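Local coordinates for insecticidal Delta-Endotoxin Cry8Ea1 (Bacillus Thuringiensis, PDB 3EB7), which kills larvae of the underground pest Holotrichia parallela, probably by inserting helices of its N-terminal domain into gut-cell membranes to form pores, at residues I29-W41 / L75-L89. Residues are numbered along the deposited sequence; the frame is centred on the assembly and turned at random.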
ATOM      1  N   ILE A  29       3.199  -5.111  22.654  1.00 28.60           N
ATOM      2  CA  ILE A  29       3.075  -3.666  22.592  1.00 27.43           C
ATOM      3  C   ILE A  29       4.367  -2.975  23.067  1.00 28.30           C
ATOM      4  O   ILE A  29       4.786  -1.959  22.496  1.00 27.38           O
ATOM      5  CB  ILE A  29       1.765  -3.176  23.316  1.00 28.02           C
ATOM      6  CG1 ILE A  29       0.539  -3.501  22.451  1.00 26.18           C
ATOM      7  CG2 ILE A  29       1.772  -1.652  23.679  1.00 24.99           C
ATOM      8  CD1 ILE A  29      -0.735  -3.286  23.147  1.00 27.29           C
ATOM      9  N   VAL A  30       5.020  -3.544  24.079  1.00 28.86           N
ATOM     10  CA  VAL A  30       6.279  -2.978  24.580  1.00 29.65           C
ATOM     11  C   VAL A  30       7.379  -3.166  23.535  1.00 30.10           C
ATOM     12  O   VAL A  30       8.132  -2.232  23.220  1.00 30.59           O
ATOM     13  CB  VAL A  30       6.665  -3.595  25.934  1.00 30.04           C
ATOM     14  CG1 VAL A  30       8.117  -3.244  26.329  1.00 31.10           C
ATOM     15  CG2 VAL A  30       5.693  -3.109  26.991  1.00 29.78           C
ATOM     16  N   SER A  31       7.417  -4.371  22.978  1.00 29.96           N
ATOM     17  CA  SER A  31       8.297  -4.750  21.906  1.00 30.41           C
ATOM     18  C   SER A  31       8.140  -3.876  20.633  1.00 30.45           C
ATOM     19  O   SER A  31       9.126  -3.527  19.969  1.00 30.79           O
ATOM     20  CB  SER A  31       8.031  -6.238  21.598  1.00 30.77           C
ATOM     21  OG  SER A  31       8.485  -6.597  20.293  1.00 32.13           O
ATOM     22  N   LEU A  32       6.891  -3.562  20.294  1.00 29.95           N
ATOM     23  CA  LEU A  32       6.533  -2.695  19.185  1.00 29.43           C
ATOM     24  C   LEU A  32       7.057  -1.265  19.381  1.00 28.59           C
ATOM     25  O   LEU A  32       7.694  -0.725  18.494  1.00 29.12           O
ATOM     26  CB  LEU A  32       5.001  -2.692  19.027  1.00 29.55           C
ATOM     27  CG  LEU A  32       4.334  -1.700  18.072  1.00 30.33           C
ATOM     28  CD1 LEU A  32       4.914  -1.817  16.634  1.00 29.87           C
ATOM     29  CD2 LEU A  32       2.828  -1.952  18.073  1.00 30.17           C
ATOM     30  N   TYR A  33       6.762  -0.657  20.524  1.00 28.08           N
ATOM     31  CA  TYR A  33       7.277   0.675  20.899  1.00 28.06           C
ATOM     32  C   TYR A  33       8.793   0.735  20.894  1.00 28.17           C
ATOM     33  O   TYR A  33       9.392   1.734  20.475  1.00 27.48           O
ATOM     34  CB  TYR A  33       6.775   1.105  22.288  1.00 28.30           C
ATOM     35  CG  TYR A  33       5.443   1.794  22.247  1.00 29.64           C
ATOM     36  CD1 TYR A  33       4.313   1.245  22.866  1.00 30.20           C
ATOM     37  CD2 TYR A  33       5.297   2.980  21.558  1.00 31.92           C
ATOM     38  CE1 TYR A  33       3.068   1.874  22.803  1.00 29.80           C
ATOM     39  CE2 TYR A  33       4.068   3.620  21.489  1.00 33.93           C
ATOM     40  CZ  TYR A  33       2.957   3.061  22.108  1.00 31.42           C
ATOM     41  OH  TYR A  33       1.773   3.751  22.011  1.00 31.19           O
ATOM     42  N   SER A  34       9.411  -0.338  21.374  1.00 28.62           N
ATOM     43  CA  SER A  34      10.859  -0.460  21.305  1.00 30.09           C
ATOM     44  C   SER A  34      11.414  -0.332  19.853  1.00 29.40           C
ATOM     45  O   SER A  34      12.357   0.424  19.583  1.00 29.24           O
ATOM     46  CB  SER A  34      11.287  -1.779  21.923  1.00 30.30           C
ATOM     47  OG  SER A  34      12.691  -1.778  21.927  1.00 34.62           O
ATOM     48  N   THR A  35      10.801  -1.069  18.936  1.00 29.01           N
ATOM     49  CA  THR A  35      11.113  -0.990  17.516  1.00 29.34           C
ATOM     50  C   THR A  35      10.786   0.390  16.951  1.00 29.29           C
ATOM     51  O   THR A  35      11.640   0.981  16.313  1.00 29.94           O
ATOM     52  CB  THR A  35      10.421  -2.135  16.737  1.00 29.06           C
ATOM     53  OG1 THR A  35      10.952  -3.374  17.201  1.00 30.17           O
ATOM     54  CG2 THR A  35      10.652  -2.038  15.265  1.00 29.07           C
ATOM     55  N   LEU A  36       9.583   0.909  17.206  1.00 29.04           N
ATOM     56  CA  LEU A  36       9.166   2.226  16.680  1.00 29.42           C
ATOM     57  C   LEU A  36      10.088   3.355  17.110  1.00 29.09           C
ATOM     58  O   LEU A  36      10.504   4.169  16.282  1.00 28.74           O
ATOM     59  CB  LEU A  36       7.755   2.565  17.124  1.00 29.36           C
ATOM     60  CG  LEU A  36       6.490   2.249  16.293  1.00 31.85           C
ATOM     61  CD1 LEU A  36       6.644   1.139  15.206  1.00 30.61           C
ATOM     62  CD2 LEU A  36       5.357   1.925  17.281  1.00 28.85           C
ATOM     63  N   ILE A  37      10.403   3.393  18.406  1.00 29.35           N
ATOM     64  CA  ILE A  37      11.348   4.366  18.968  1.00 29.36           C
ATOM     65  C   ILE A  37      12.765   4.257  18.380  1.00 29.23           C
ATOM     66  O   ILE A  37      13.380   5.273  18.106  1.00 29.74           O
ATOM     67  CB  ILE A  37      11.365   4.296  20.488  1.00 29.44           C
ATOM     68  CG1 ILE A  37       9.984   4.747  21.016  1.00 31.34           C
ATOM     69  CG2 ILE A  37      12.510   5.147  21.074  1.00 28.62           C
ATOM     70  CD1 ILE A  37       9.816   4.718  22.552  1.00 31.10           C
ATOM     71  N   ASP A  38      13.261   3.041  18.150  1.00 29.08           N
ATOM     72  CA  ASP A  38      14.548   2.852  17.486  1.00 29.71           C
ATOM     73  C   ASP A  38      14.596   3.405  16.080  1.00 28.35           C
ATOM     74  O   ASP A  38      15.634   3.929  15.672  1.00 28.65           O
ATOM     75  CB  ASP A  38      14.932   1.379  17.402  1.00 30.62           C
ATOM     76  CG  ASP A  38      15.689   0.905  18.611  1.00 36.20           C
ATOM     77  OD1 ASP A  38      16.309  -0.185  18.487  1.00 44.41           O
ATOM     78  OD2 ASP A  38      15.669   1.589  19.677  1.00 40.02           O
ATOM     79  N   VAL A  39      13.498   3.247  15.338  1.00 26.11           N
ATOM     80  CA  VAL A  39      13.444   3.657  13.946  1.00 24.24           C
ATOM     81  C   VAL A  39      13.284   5.186  13.888  1.00 24.19           C
ATOM     82  O   VAL A  39      14.028   5.871  13.167  1.00 24.42           O
ATOM     83  CB  VAL A  39      12.321   2.901  13.183  1.00 24.72           C
ATOM     84  CG1 VAL A  39      12.209   3.352  11.696  1.00 23.58           C
ATOM     85  CG2 VAL A  39      12.562   1.409  13.249  1.00 24.45           C
ATOM     86  N   LEU A  40      12.364   5.726  14.688  1.00 23.20           N
ATOM     87  CA  LEU A  40      12.029   7.143  14.622  1.00 22.24           C
ATOM     88  C   LEU A  40      12.980   8.063  15.388  1.00 22.49           C
ATOM     89  O   LEU A  40      13.131   9.231  15.061  1.00 21.68           O
ATOM     90  CB  LEU A  40      10.554   7.360  15.012  1.00 22.68           C
ATOM     91  CG  LEU A  40       9.522   6.819  13.993  1.00 21.80           C
ATOM     92  CD1 LEU A  40       8.106   6.851  14.545  1.00 19.93           C
ATOM     93  CD2 LEU A  40       9.598   7.578  12.672  1.00 20.95           C
ATOM     94  N   TRP A  41      13.640   7.524  16.399  1.00 23.73           N
ATOM     95  CA  TRP A  41      14.617   8.301  17.157  1.00 25.20           C
ATOM     96  C   TRP A  41      15.905   7.492  17.303  1.00 26.68           C
ATOM     97  O   TRP A  41      16.187   6.968  18.384  1.00 27.30           O
ATOM     98  CB  TRP A  41      14.045   8.744  18.508  1.00 23.87           C
ATOM     99  CG  TRP A  41      12.936   9.742  18.355  1.00 24.75           C
ATOM    100  CD1 TRP A  41      13.058  11.096  18.106  1.00 24.09           C
ATOM    101  CD2 TRP A  41      11.528   9.473  18.386  1.00 22.89           C
ATOM    102  NE1 TRP A  41      11.815  11.669  17.996  1.00 22.28           N
ATOM    103  CE2 TRP A  41      10.862  10.702  18.167  1.00 22.93           C
ATOM    104  CE3 TRP A  41      10.763   8.316  18.605  1.00 23.37           C
ATOM    105  CZ2 TRP A  41       9.453  10.808  18.171  1.00 24.26           C
ATOM    106  CZ3 TRP A  41       9.375   8.416  18.596  1.00 23.44           C
ATOM    107  CH2 TRP A  41       8.730   9.659  18.389  1.00 22.99           C
ATOM    108  N   LEU A  75       9.432  17.522  17.636  1.00 23.64           N
ATOM    109  CA  LEU A  75       9.582  16.079  17.384  1.00 24.20           C
ATOM    110  C   LEU A  75      10.726  15.444  18.175  1.00 24.68           C
ATOM    111  O   LEU A  75      10.652  14.267  18.551  1.00 24.06           O
ATOM    112  CB  LEU A  75       9.708  15.773  15.883  1.00 23.59           C
ATOM    113  CG  LEU A  75       8.392  16.001  15.117  1.00 22.52           C
ATOM    114  CD1 LEU A  75       8.620  16.288  13.637  1.00 22.18           C
ATOM    115  CD2 LEU A  75       7.413  14.859  15.282  1.00 19.57           C
ATOM    116  N   GLU A  76      11.778  16.218  18.444  1.00 26.96           N
ATOM    117  CA  GLU A  76      12.895  15.685  19.215  1.00 27.73           C
ATOM    118  C   GLU A  76      12.490  15.524  20.663  1.00 28.27           C
ATOM    119  O   GLU A  76      12.722  14.462  21.228  1.00 28.10           O
ATOM    120  CB  GLU A  76      14.183  16.508  19.062  1.00 28.94           C
ATOM    121  CG  GLU A  76      15.412  15.945  19.882  1.00 29.77           C
ATOM    122  CD  GLU A  76      15.932  14.602  19.331  1.00 36.99           C
ATOM    123  OE1 GLU A  76      15.760  14.327  18.109  1.00 39.67           O
ATOM    124  OE2 GLU A  76      16.530  13.837  20.114  1.00 38.48           O
ATOM    125  N   GLY A  77      11.838  16.555  21.232  1.00 28.94           N
ATOM    126  CA  GLY A  77      11.235  16.493  22.576  1.00 29.10           C
ATOM    127  C   GLY A  77      10.166  15.424  22.799  1.00 29.80           C
ATOM    128  O   GLY A  77      10.001  14.908  23.921  1.00 30.49           O
ATOM    129  N   LEU A  78       9.407  15.102  21.756  1.00 29.68           N
ATOM    130  CA  LEU A  78       8.406  14.031  21.797  1.00 29.27           C
ATOM    131  C   LEU A  78       9.125  12.685  21.886  1.00 28.91           C
ATOM    132  O   LEU A  78       8.643  11.744  22.514  1.00 29.13           O
ATOM    133  CB  LEU A  78       7.574  14.092  20.519  1.00 28.76           C
ATOM    134  CG  LEU A  78       6.220  13.411  20.326  1.00 30.19           C
ATOM    135  CD1 LEU A  78       5.110  13.969  21.222  1.00 27.27           C
ATOM    136  CD2 LEU A  78       5.803  13.557  18.833  1.00 31.25           C
ATOM    137  N   GLY A  79      10.279  12.605  21.232  1.00 28.38           N
ATOM    138  CA  GLY A  79      11.129  11.445  21.296  1.00 28.16           C
ATOM    139  C   GLY A  79      11.681  11.189  22.672  1.00 28.22           C
ATOM    140  O   GLY A  79      11.667  10.056  23.131  1.00 28.37           O
ATOM    141  N   ASN A  80      12.173  12.238  23.329  1.00 27.97           N
ATOM    142  CA  ASN A  80      12.659  12.133  24.700  1.00 28.78           C
ATOM    143  C   ASN A  80      11.551  11.659  25.626  1.00 28.61           C
ATOM    144  O   ASN A  80      11.778  10.828  26.493  1.00 28.77           O
ATOM    145  CB  ASN A  80      13.243  13.476  25.199  1.00 28.76           C
ATOM    146  CG  ASN A  80      14.479  13.918  24.401  1.00 31.92           C
ATOM    147  OD1 ASN A  80      15.330  13.096  24.005  1.00 31.87           O
ATOM    148  ND2 ASN A  80      14.578  15.222  24.155  1.00 31.96           N
ATOM    149  N   ASN A  81      10.350  12.206  25.436  1.00 28.47           N
ATOM    150  CA  ASN A  81       9.183  11.812  26.218  1.00 28.20           C
ATOM    151  C   ASN A  81       8.670  10.402  25.922  1.00 27.90           C
ATOM    152  O   ASN A  81       8.086   9.764  26.795  1.00 27.76           O
ATOM    153  CB  ASN A  81       8.076  12.854  26.057  1.00 28.47           C
ATOM    154  CG  ASN A  81       8.322  14.089  26.902  1.00 29.22           C
ATOM    155  OD1 ASN A  81       8.272  14.031  28.131  1.00 33.43           O
ATOM    156  ND2 ASN A  81       8.605  15.200  26.258  1.00 26.85           N
ATOM    157  N   TYR A  82       8.890   9.934  24.696  1.00 27.52           N
ATOM    158  CA  TYR A  82       8.623   8.551  24.329  1.00 28.08           C
ATOM    159  C   TYR A  82       9.549   7.528  24.993  1.00 28.68           C
ATOM    160  O   TYR A  82       9.095   6.434  25.302  1.00 28.36           O
ATOM    161  CB  TYR A  82       8.660   8.378  22.818  1.00 27.34           C
ATOM    162  CG  TYR A  82       7.281   8.296  22.202  1.00 28.04           C
ATOM    163  CD1 TYR A  82       6.737   9.385  21.498  1.00 25.31           C
ATOM    164  CD2 TYR A  82       6.512   7.114  22.325  1.00 27.12           C
ATOM    165  CE1 TYR A  82       5.457   9.301  20.935  1.00 24.23           C
ATOM    166  CE2 TYR A  82       5.264   7.012  21.770  1.00 25.86           C
ATOM    167  CZ  TYR A  82       4.738   8.107  21.078  1.00 26.89           C
ATOM    168  OH  TYR A  82       3.494   7.992  20.537  1.00 28.75           O
ATOM    169  N   GLN A  83      10.831   7.870  25.196  1.00 29.53           N
ATOM    170  CA  GLN A  83      11.768   6.986  25.933  1.00 31.73           C
ATOM    171  C   GLN A  83      11.288   6.754  27.365  1.00 31.55           C
ATOM    172  O   GLN A  83      11.276   5.630  27.843  1.00 32.48           O
ATOM    173  CB  GLN A  83      13.193   7.543  25.965  1.00 32.00           C
ATOM    174  CG  GLN A  83      13.608   8.169  24.654  1.00 36.01           C
ATOM    175  CD  GLN A  83      14.839   7.530  24.063  1.00 41.37           C
ATOM    176  OE1 GLN A  83      14.813   6.354  23.640  1.00 42.91           O
ATOM    177  NE2 GLN A  83      15.934   8.302  24.005  1.00 41.93           N
ATOM    178  N   LEU A  84      10.870   7.834  28.011  1.00 31.25           N
ATOM    179  CA  LEU A  84      10.358   7.817  29.365  1.00 31.15           C
ATOM    180  C   LEU A  84       9.044   7.031  29.485  1.00 31.37           C
ATOM    181  O   LEU A  84       8.823   6.341  30.475  1.00 30.58           O
ATOM    182  CB  LEU A  84      10.177   9.248  29.874  1.00 30.34           C
ATOM    183  CG  LEU A  84      11.390  10.172  29.795  1.00 28.86           C
ATOM    184  CD1 LEU A  84      10.974  11.592  30.090  1.00 26.99           C
ATOM    185  CD2 LEU A  84      12.505   9.738  30.752  1.00 31.83           C
ATOM    186  N   TYR A  85       8.173   7.158  28.487  1.00 31.87           N
ATOM    187  CA  TYR A  85       6.954   6.356  28.423  1.00 31.77           C
ATOM    188  C   TYR A  85       7.295   4.879  28.211  1.00 32.08           C
ATOM    189  O   TYR A  85       6.733   4.016  28.874  1.00 31.33           O
ATOM    190  CB  TYR A  85       6.040   6.858  27.319  1.00 31.77           C
ATOM    191  CG  TYR A  85       4.790   6.048  27.117  1.00 31.98           C
ATOM    192  CD1 TYR A  85       3.881   5.832  28.175  1.00 31.68           C
ATOM    193  CD2 TYR A  85       4.475   5.527  25.854  1.00 31.56           C
ATOM    194  CE1 TYR A  85       2.719   5.094  27.971  1.00 31.46           C
ATOM    195  CE2 TYR A  85       3.305   4.772  25.645  1.00 30.63           C
ATOM    196  CZ  TYR A  85       2.434   4.578  26.697  1.00 31.86           C
ATOM    197  OH  TYR A  85       1.282   3.851  26.490  1.00 32.83           O
ATOM    198  N   LEU A  86       8.223   4.582  27.305  1.00 32.21           N
ATOM    199  CA  LEU A  86       8.683   3.184  27.179  1.00 33.36           C
ATOM    200  C   LEU A  86       9.271   2.631  28.487  1.00 34.14           C
ATOM    201  O   LEU A  86       8.966   1.497  28.875  1.00 35.32           O
ATOM    202  CB  LEU A  86       9.695   3.022  26.044  1.00 32.65           C
ATOM    203  CG  LEU A  86      10.265   1.622  25.832  1.00 32.60           C
ATOM    204  CD1 LEU A  86       9.155   0.655  25.420  1.00 29.60           C
ATOM    205  CD2 LEU A  86      11.413   1.664  24.817  1.00 33.22           C
ATOM    206  N   THR A  87      10.107   3.414  29.167  1.00 34.39           N
ATOM    207  CA  THR A  87      10.706   2.952  30.417  1.00 34.90           C
ATOM    208  C   THR A  87       9.633   2.755  31.510  1.00 35.09           C
ATOM    209  O   THR A  87       9.711   1.797  32.274  1.00 35.31           O
ATOM    210  CB  THR A  87      11.857   3.874  30.886  1.00 35.33           C
ATOM    211  OG1 THR A  87      12.915   3.811  29.928  1.00 35.42           O
ATOM    212  CG2 THR A  87      12.413   3.451  32.273  1.00 35.11           C
ATOM    213  N   ALA A  88       8.637   3.641  31.546  1.00 34.72           N
ATOM    214  CA  ALA A  88       7.491   3.521  32.447  1.00 35.57           C
ATOM    215  C   ALA A  88       6.587   2.295  32.147  1.00 36.62           C
ATOM    216  O   ALA A  88       6.059   1.672  33.081  1.00 36.61           O
ATOM    217  CB  ALA A  88       6.680   4.825  32.490  1.00 34.24           C
ATOM    218  N   LEU A  89       6.430   1.948  30.864  1.00 37.59           N
ATOM    219  CA  LEU A  89       5.763   0.704  30.467  1.00 39.02           C
ATOM    220  C   LEU A  89       6.561  -0.533  30.869  1.00 40.32           C
ATOM    221  O   LEU A  89       5.969  -1.565  31.195  1.00 41.24           O
ATOM    222  CB  LEU A  89       5.541   0.652  28.964  1.00 38.29           C
ATOM    223  CG  LEU A  89       4.424   1.495  28.358  1.00 39.49           C
ATOM    224  CD1 LEU A  89       4.679   1.669  26.861  1.00 40.01           C
ATOM    225  CD2 LEU A  89       3.048   0.864  28.620  1.00 38.92           C
TER
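Tyr33, Ile37 and Trp41 pack against Gly79, Tyr82, Tyr85 and Leu86 where two antiparallel helices meet in the N-terminal helical domain. The segment axes cross at -157° and come within 10.4 Å. Trp41, just past the end of its helix, lays its indole over Gly79. Gly79 CA sits 3.4 Å from the centroid of the five-membered ring of Trp41, a CH-pi contact. The lack of a side chain at Gly79 lets the indole come this close. Leu40 CB lies over the rim of the opposite face. Trp41 NE1 donates to Leu75 O at 2.9 Å, from above the carbonyl plane. Gly79 N reaches the same oxygen from the other face, within the helix. The Trp41 six-membered ring and the Tyr82 ring lie at a shallow angle, displaced so far that they hardly overlap. The domain is the helical bundle of three-domain Cry toxins, thought to insert into the membrane. Two side chains pack as knobs into holes: Tyr33 among Tyr82, Tyr85, Leu86 and Leu89, and Leu86 among Val30, Tyr33, Ser34 and Ile37. The Tyr85 edge meets the Tyr33 face in a T-shaped pair, planes at 83°. Both hydroxyls bond Asp149 OD2 of helix 133-153, which ties the pair to a third helix. With CG1 anti to the carbonyl carbon (chi1 -66°) and chi2 extended, Ile37 sends Ile37 CD1 across the interface, 3.8 Å from Tyr82 CB and 3.9 Å from Leu86 CB.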